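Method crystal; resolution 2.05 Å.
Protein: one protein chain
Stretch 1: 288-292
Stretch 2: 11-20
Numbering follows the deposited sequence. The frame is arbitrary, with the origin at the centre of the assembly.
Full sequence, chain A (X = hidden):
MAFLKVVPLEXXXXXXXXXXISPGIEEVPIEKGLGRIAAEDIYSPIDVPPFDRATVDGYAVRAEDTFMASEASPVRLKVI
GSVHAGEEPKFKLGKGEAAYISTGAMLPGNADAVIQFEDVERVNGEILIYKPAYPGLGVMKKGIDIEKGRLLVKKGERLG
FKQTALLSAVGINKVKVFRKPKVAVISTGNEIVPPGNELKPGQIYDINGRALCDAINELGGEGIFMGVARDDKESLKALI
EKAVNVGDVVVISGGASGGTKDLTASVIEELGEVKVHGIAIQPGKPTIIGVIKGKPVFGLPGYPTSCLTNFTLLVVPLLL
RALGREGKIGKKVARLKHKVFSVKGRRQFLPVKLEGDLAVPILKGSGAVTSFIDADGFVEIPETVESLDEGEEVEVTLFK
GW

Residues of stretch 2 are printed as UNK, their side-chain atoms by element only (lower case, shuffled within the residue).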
ATOM      1  N   ILE A 288      24.750   0.263 -13.346  1.00 30.37           N
ATOM      2  CA  ILE A 288      24.357   0.557 -14.718  1.00 33.40           C
ATOM      3  C   ILE A 288      22.844   0.755 -14.857  1.00 41.08           C
ATOM      4  O   ILE A 288      22.056   0.099 -14.175  1.00 34.09           O
ATOM      5  CB  ILE A 288      24.758  -0.603 -15.654  1.00 32.85           C
ATOM      6  CG1 ILE A 288      26.264  -0.848 -15.564  1.00 47.48           C
ATOM      7  CG2 ILE A 288      24.350  -0.289 -17.082  1.00 40.02           C
ATOM      8  CD1 ILE A 288      26.714  -2.107 -16.274  1.00 52.19           C
ATOM      9  N   ILE A 289      22.452   1.663 -15.746  1.00 37.89           N
ATOM     10  CA  ILE A 289      21.043   1.927 -16.024  1.00 33.25           C
ATOM     11  C   ILE A 289      20.919   2.119 -17.527  1.00 41.45           C
ATOM     12  O   ILE A 289      21.534   3.020 -18.098  1.00 42.54           O
ATOM     13  CB  ILE A 289      20.529   3.202 -15.331  1.00 30.04           C
ATOM     14  CG1 ILE A 289      20.747   3.112 -13.824  1.00 33.27           C
ATOM     15  CG2 ILE A 289      19.040   3.375 -15.614  1.00 34.89           C
ATOM     16  CD1 ILE A 289      20.331   4.354 -13.077  1.00 41.22           C
ATOM     17  N   GLY A 290      20.135   1.261 -18.167  1.00 32.59           N
ATOM     18  CA  GLY A 290      19.957   1.365 -19.600  1.00 36.71           C
ATOM     19  C   GLY A 290      18.540   1.065 -20.045  1.00 42.34           C
ATOM     20  O   GLY A 290      17.620   0.947 -19.227  1.00 33.79           O
ATOM     21  N   VAL A 291      18.366   0.939 -21.355  1.00 39.64           N
ATOM     22  CA  VAL A 291      17.066   0.652 -21.939  1.00 39.85           C
ATOM     23  C   VAL A 291      17.234  -0.272 -23.135  1.00 38.91           C
ATOM     24  O   VAL A 291      18.053  -0.020 -24.018  1.00 45.66           O
ATOM     25  CB  VAL A 291      16.362   1.950 -22.408  1.00 44.60           C
ATOM     26  CG1 VAL A 291      15.003   1.621 -23.009  1.00 42.74           C
ATOM     27  CG2 VAL A 291      16.205   2.913 -21.237  1.00 36.56           C
ATOM     28  N   ILE A 292      16.469  -1.356 -23.140  1.00 32.36           N
ATOM     29  CA  ILE A 292      16.492  -2.325 -24.224  1.00 37.13           C
ATOM     30  C   ILE A 292      15.044  -2.529 -24.654  1.00 43.39           C
ATOM     31  O   ILE A 292      14.192  -2.895 -23.839  1.00 39.59           O
ATOM     32  CB  ILE A 292      17.073  -3.678 -23.773  1.00 32.58           C
ATOM     33  CG1 ILE A 292      18.522  -3.497 -23.304  1.00 34.42           C
ATOM     34  CG2 ILE A 292      17.002  -4.677 -24.919  1.00 36.39           C
ATOM     35  CD1 ILE A 292      19.170  -4.776 -22.799  1.00 26.64           C
ATOM     36  N   UNK A  11      21.449  12.866 -11.141  1.00 47.18           N
ATOM     37  CA  UNK A  11      21.291  12.647 -12.572  1.00 51.69           C
ATOM     38  C   UNK A  11      20.697  11.271 -12.814  1.00 47.46           C
ATOM     39  O   UNK A  11      19.767  11.117 -13.606  1.00 44.54           O
ATOM     40  n   UNK A  11      22.660  13.022 -17.712  1.00 85.00           N
ATOM     41  c   UNK A  11      22.633  12.759 -13.295  1.00 57.12           C
ATOM     42  c   UNK A  11      21.382  13.008 -16.950  1.00 73.01           C
ATOM     43  c   UNK A  11      22.544  12.452 -14.786  1.00 63.66           C
ATOM     44  c   UNK A  11      21.582  13.400 -15.494  1.00 77.20           C
ATOM     45  N   UNK A  12      21.244  10.269 -12.132  1.00 48.85           N
ATOM     46  CA  UNK A  12      20.756   8.901 -12.271  1.00 46.80           C
ATOM     47  C   UNK A  12      19.284   8.848 -11.872  1.00 41.93           C
ATOM     48  O   UNK A  12      18.498   8.109 -12.466  1.00 38.61           O
ATOM     49  c   UNK A  12      21.573   7.961 -11.399  1.00 41.52           C
ATOM     50  N   UNK A  13      18.914   9.640 -10.867  1.00 38.60           N
ATOM     51  CA  UNK A  13      17.528   9.683 -10.410  1.00 40.72           C
ATOM     52  C   UNK A  13      16.644  10.322 -11.473  1.00 48.14           C
ATOM     53  O   UNK A  13      15.540   9.848 -11.743  1.00 44.24           O
ATOM     54  c   UNK A  13      17.918  10.709  -6.661  1.00 39.05           C
ATOM     55  c   UNK A  13      17.417  10.463  -9.099  1.00 39.26           C
ATOM     56  c   UNK A  13      18.039   9.797  -7.871  1.00 39.14           C
ATOM     57  c   UNK A  13      17.336   8.473  -7.612  1.00 45.73           C
ATOM     58  N   UNK A  14      17.137  11.400 -12.081  1.00 46.69           N
ATOM     59  CA  UNK A  14      16.387  12.087 -13.125  1.00 40.85           C
ATOM     60  C   UNK A  14      16.160  11.146 -14.299  1.00 39.03           C
ATOM     61  O   UNK A  14      15.098  11.159 -14.917  1.00 41.13           O
ATOM     62  c   UNK A  14      18.082  15.598 -12.975  1.00 73.63           C
ATOM     63  c   UNK A  14      17.183  14.446 -12.560  1.00 60.90           C
ATOM     64  c   UNK A  14      17.144  13.332 -13.592  1.00 41.03           C
ATOM     65  o   UNK A  14      17.950  16.073 -14.124  1.00 82.08           O
ATOM     66  o   UNK A  14      18.917  16.031 -12.152  1.00 77.63           O
ATOM     67  N   UNK A  15      17.161  10.323 -14.596  1.00 35.35           N
ATOM     68  CA  UNK A  15      17.061   9.369 -15.694  1.00 35.33           C
ATOM     69  C   UNK A  15      15.952   8.351 -15.444  1.00 38.01           C
ATOM     70  O   UNK A  15      15.149   8.066 -16.332  1.00 47.47           O
ATOM     71  c   UNK A  15      19.486   9.596 -16.287  1.00 45.39           C
ATOM     72  c   UNK A  15      18.230   7.546 -16.971  1.00 38.47           C
ATOM     73  c   UNK A  15      18.392   8.613 -15.897  1.00 39.11           C
ATOM     74  N   UNK A  16      15.908   7.794 -14.240  1.00 41.01           N
ATOM     75  CA  UNK A  16      14.876   6.813 -13.915  1.00 41.80           C
ATOM     76  C   UNK A  16      13.508   7.480 -13.987  1.00 38.65           C
ATOM     77  O   UNK A  16      12.548   6.894 -14.486  1.00 33.80           O
ATOM     78  c   UNK A  16      13.947   5.259 -12.180  1.00 39.67           C
ATOM     79  c   UNK A  16      16.427   5.506 -12.439  1.00 37.53           C
ATOM     80  c   UNK A  16      15.081   6.223 -12.507  1.00 39.61           C
ATOM     81  N   UNK A  17      13.431   8.710 -13.492  1.00 38.77           N
ATOM     82  CA  UNK A  17      12.180   9.456 -13.520  1.00 47.77           C
ATOM     83  C   UNK A  17      11.705   9.592 -14.959  1.00 47.89           C
ATOM     84  O   UNK A  17      10.505   9.632 -15.223  1.00 55.70           O
ATOM     85  c   UNK A  17      12.802  10.828 -11.457  1.00 59.75           C
ATOM     86  n   UNK A  17      14.186  12.514 -10.409  1.00 74.01           N
ATOM     87  c   UNK A  17      12.983  12.221 -10.890  1.00 66.53           C
ATOM     88  c   UNK A  17      12.372  10.844 -12.912  1.00 43.59           C
ATOM     89  o   UNK A  17      12.052  13.023 -10.883  1.00 75.74           O
ATOM     90  N   UNK A  18      12.652   9.654 -15.892  1.00 43.99           N
ATOM     91  CA  UNK A  18      12.307   9.789 -17.303  1.00 43.50           C
ATOM     92  C   UNK A  18      11.661   8.511 -17.813  1.00 43.53           C
ATOM     93  O   UNK A  18      10.990   8.519 -18.847  1.00 47.44           O
ATOM     94  o   UNK A  18      14.226   8.916 -18.526  1.00 52.76           O
ATOM     95  c   UNK A  18      13.550  10.102 -18.144  1.00 47.60           C
ATOM     96  N   UNK A  19      11.875   7.406 -17.103  1.00 42.55           N
ATOM     97  CA  UNK A  19      11.277   6.139 -17.510  1.00 43.77           C
ATOM     98  C   UNK A  19       9.831   6.126 -17.054  1.00 47.53           C
ATOM     99  O   UNK A  19       9.466   6.798 -16.089  1.00 44.22           O
ATOM    100  c   UNK A  19      14.350   4.271 -16.346  1.00 45.47           C
ATOM    101  c   UNK A  19      15.231   5.059 -18.861  1.00 49.47           C
ATOM    102  c   UNK A  19      13.438   4.811 -17.248  1.00 52.64           C
ATOM    103  c   UNK A  19      16.134   4.516 -17.951  1.00 42.73           C
ATOM    104  c   UNK A  19      15.693   4.121 -16.690  1.00 43.07           C
ATOM    105  c   UNK A  19      13.890   5.203 -18.506  1.00 50.10           C
ATOM    106  c   UNK A  19      11.991   4.938 -16.875  1.00 46.38           C
ATOM    107  N   UNK A  20       9.005   5.358 -17.743  1.00 47.42           N
ATOM    108  CA  UNK A  20       7.611   5.271 -17.368  1.00 53.57           C
ATOM    109  C   UNK A  20       7.094   3.878 -17.666  1.00 48.82           C
ATOM    110  O   UNK A  20       7.116   3.425 -18.808  1.00 49.83           O
ATOM    111  n   UNK A  20       2.768   9.269 -18.171  1.00 87.27           N
ATOM    112  c   UNK A  20       5.401   6.545 -17.550  1.00 71.16           C
ATOM    113  c   UNK A  20       6.790   6.317 -18.124  1.00 61.04           C
ATOM    114  c   UNK A  20       3.393   8.060 -17.563  1.00 84.52           C
ATOM    115  c   UNK A  20       4.723   7.729 -18.221  1.00 82.46           C
TER

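Position 11, in the helix, carries four carbons in a row ending in a nitrogen, and its side chain is out of reach of stretch 1. An unbranched chain of this length with a terminal amine is lysine; Lys 11 is exposed to solvent. At position 12 the side chain is a single carbon, its CB, which lies 4.2 Å from CD1 of Ile 289. Nothing extends beyond that carbon, so the residue is alanine. The CA-to-CB bond of Ala 12 points sideways to the strand, and CA of Ala 12 and CA of Ile 289 lie 7.9 Å apart, one of the two places where the backbones are in register.

Position 13 has four carbons, forked at the second; its CA-to-CB bond points away from the strand, and the side chain makes no contact with it. The fork one atom beyond CB identifies Leu 13. Position 14 has three carbons, the third bearing two oxygens, and is exposed and out of reach of stretch 1. The terminal carboxylate at this chain length makes it Glu 14.

Position 15 presents three carbons, the first carrying the other two; its CA-to-CB bond points toward the strand, and one branch carbon lies against CG2 of Ile 289. Branching at CB with carbon alone defines valine. CG1 of Val 15 reaches CG2 of Ile 289 at 4.5 Å, a loose apolar contact. Position 16 repeats the pattern, one carbon carrying two more, with one branch carbon against CD1 of Ile 289, and is likewise valine. Val 16 is buried, with its CA-to-CB bond sideways, and its CG2 stands 4.1 Å from CD1 of Ile 289.

Position 17 holds three carbons, the third carrying one oxygen and one nitrogen. This terminal amide, exposed and distant from the strand, belongs to Gln 17. Position 18 has one carbon followed by one oxygen, again without contact to stretch 1. The short hydroxyl side chain is that of serine; OG of Ser 18 turns back along the helix and donates a 2.5 Å hydrogen bond to the backbone O of Val 15.

At position 19 one carbon leads to a ring of six carbons; its CA-to-CB bond points toward the strand, and the ring touches three residues there. With no heteroatom on the ring, this is phenylalanine. CE2 of Phe 19 lies 3.6 Å from CG2 of Ile 289, which sits at the ring edge near its plane, while CE1 of Phe 19 approaches CG2 of Val 291 to 3.3 Å. Position 20 has four carbons in a row ending in nitrogen, extended and remote from stretch 1: Lys 20.

The contact is entirely apolar in its side chains, with no hydrogen bond between the stretches. Strand and helix run nearly parallel, at 23°, with axes 9.9 Å apart at closest approach. Strand alternation sends Ile 289 and Val 291 toward the helical segment, whereas the side chains of Ile 288 and Ile 292 remain out of reach. Ile 289 packs against Ala 12, Val 15 and Val 16, and the Phe 19 ring extends the packing to Val 291, burying 220 Å² in all.

Stretch 2 11-20: KALEVVQSFK
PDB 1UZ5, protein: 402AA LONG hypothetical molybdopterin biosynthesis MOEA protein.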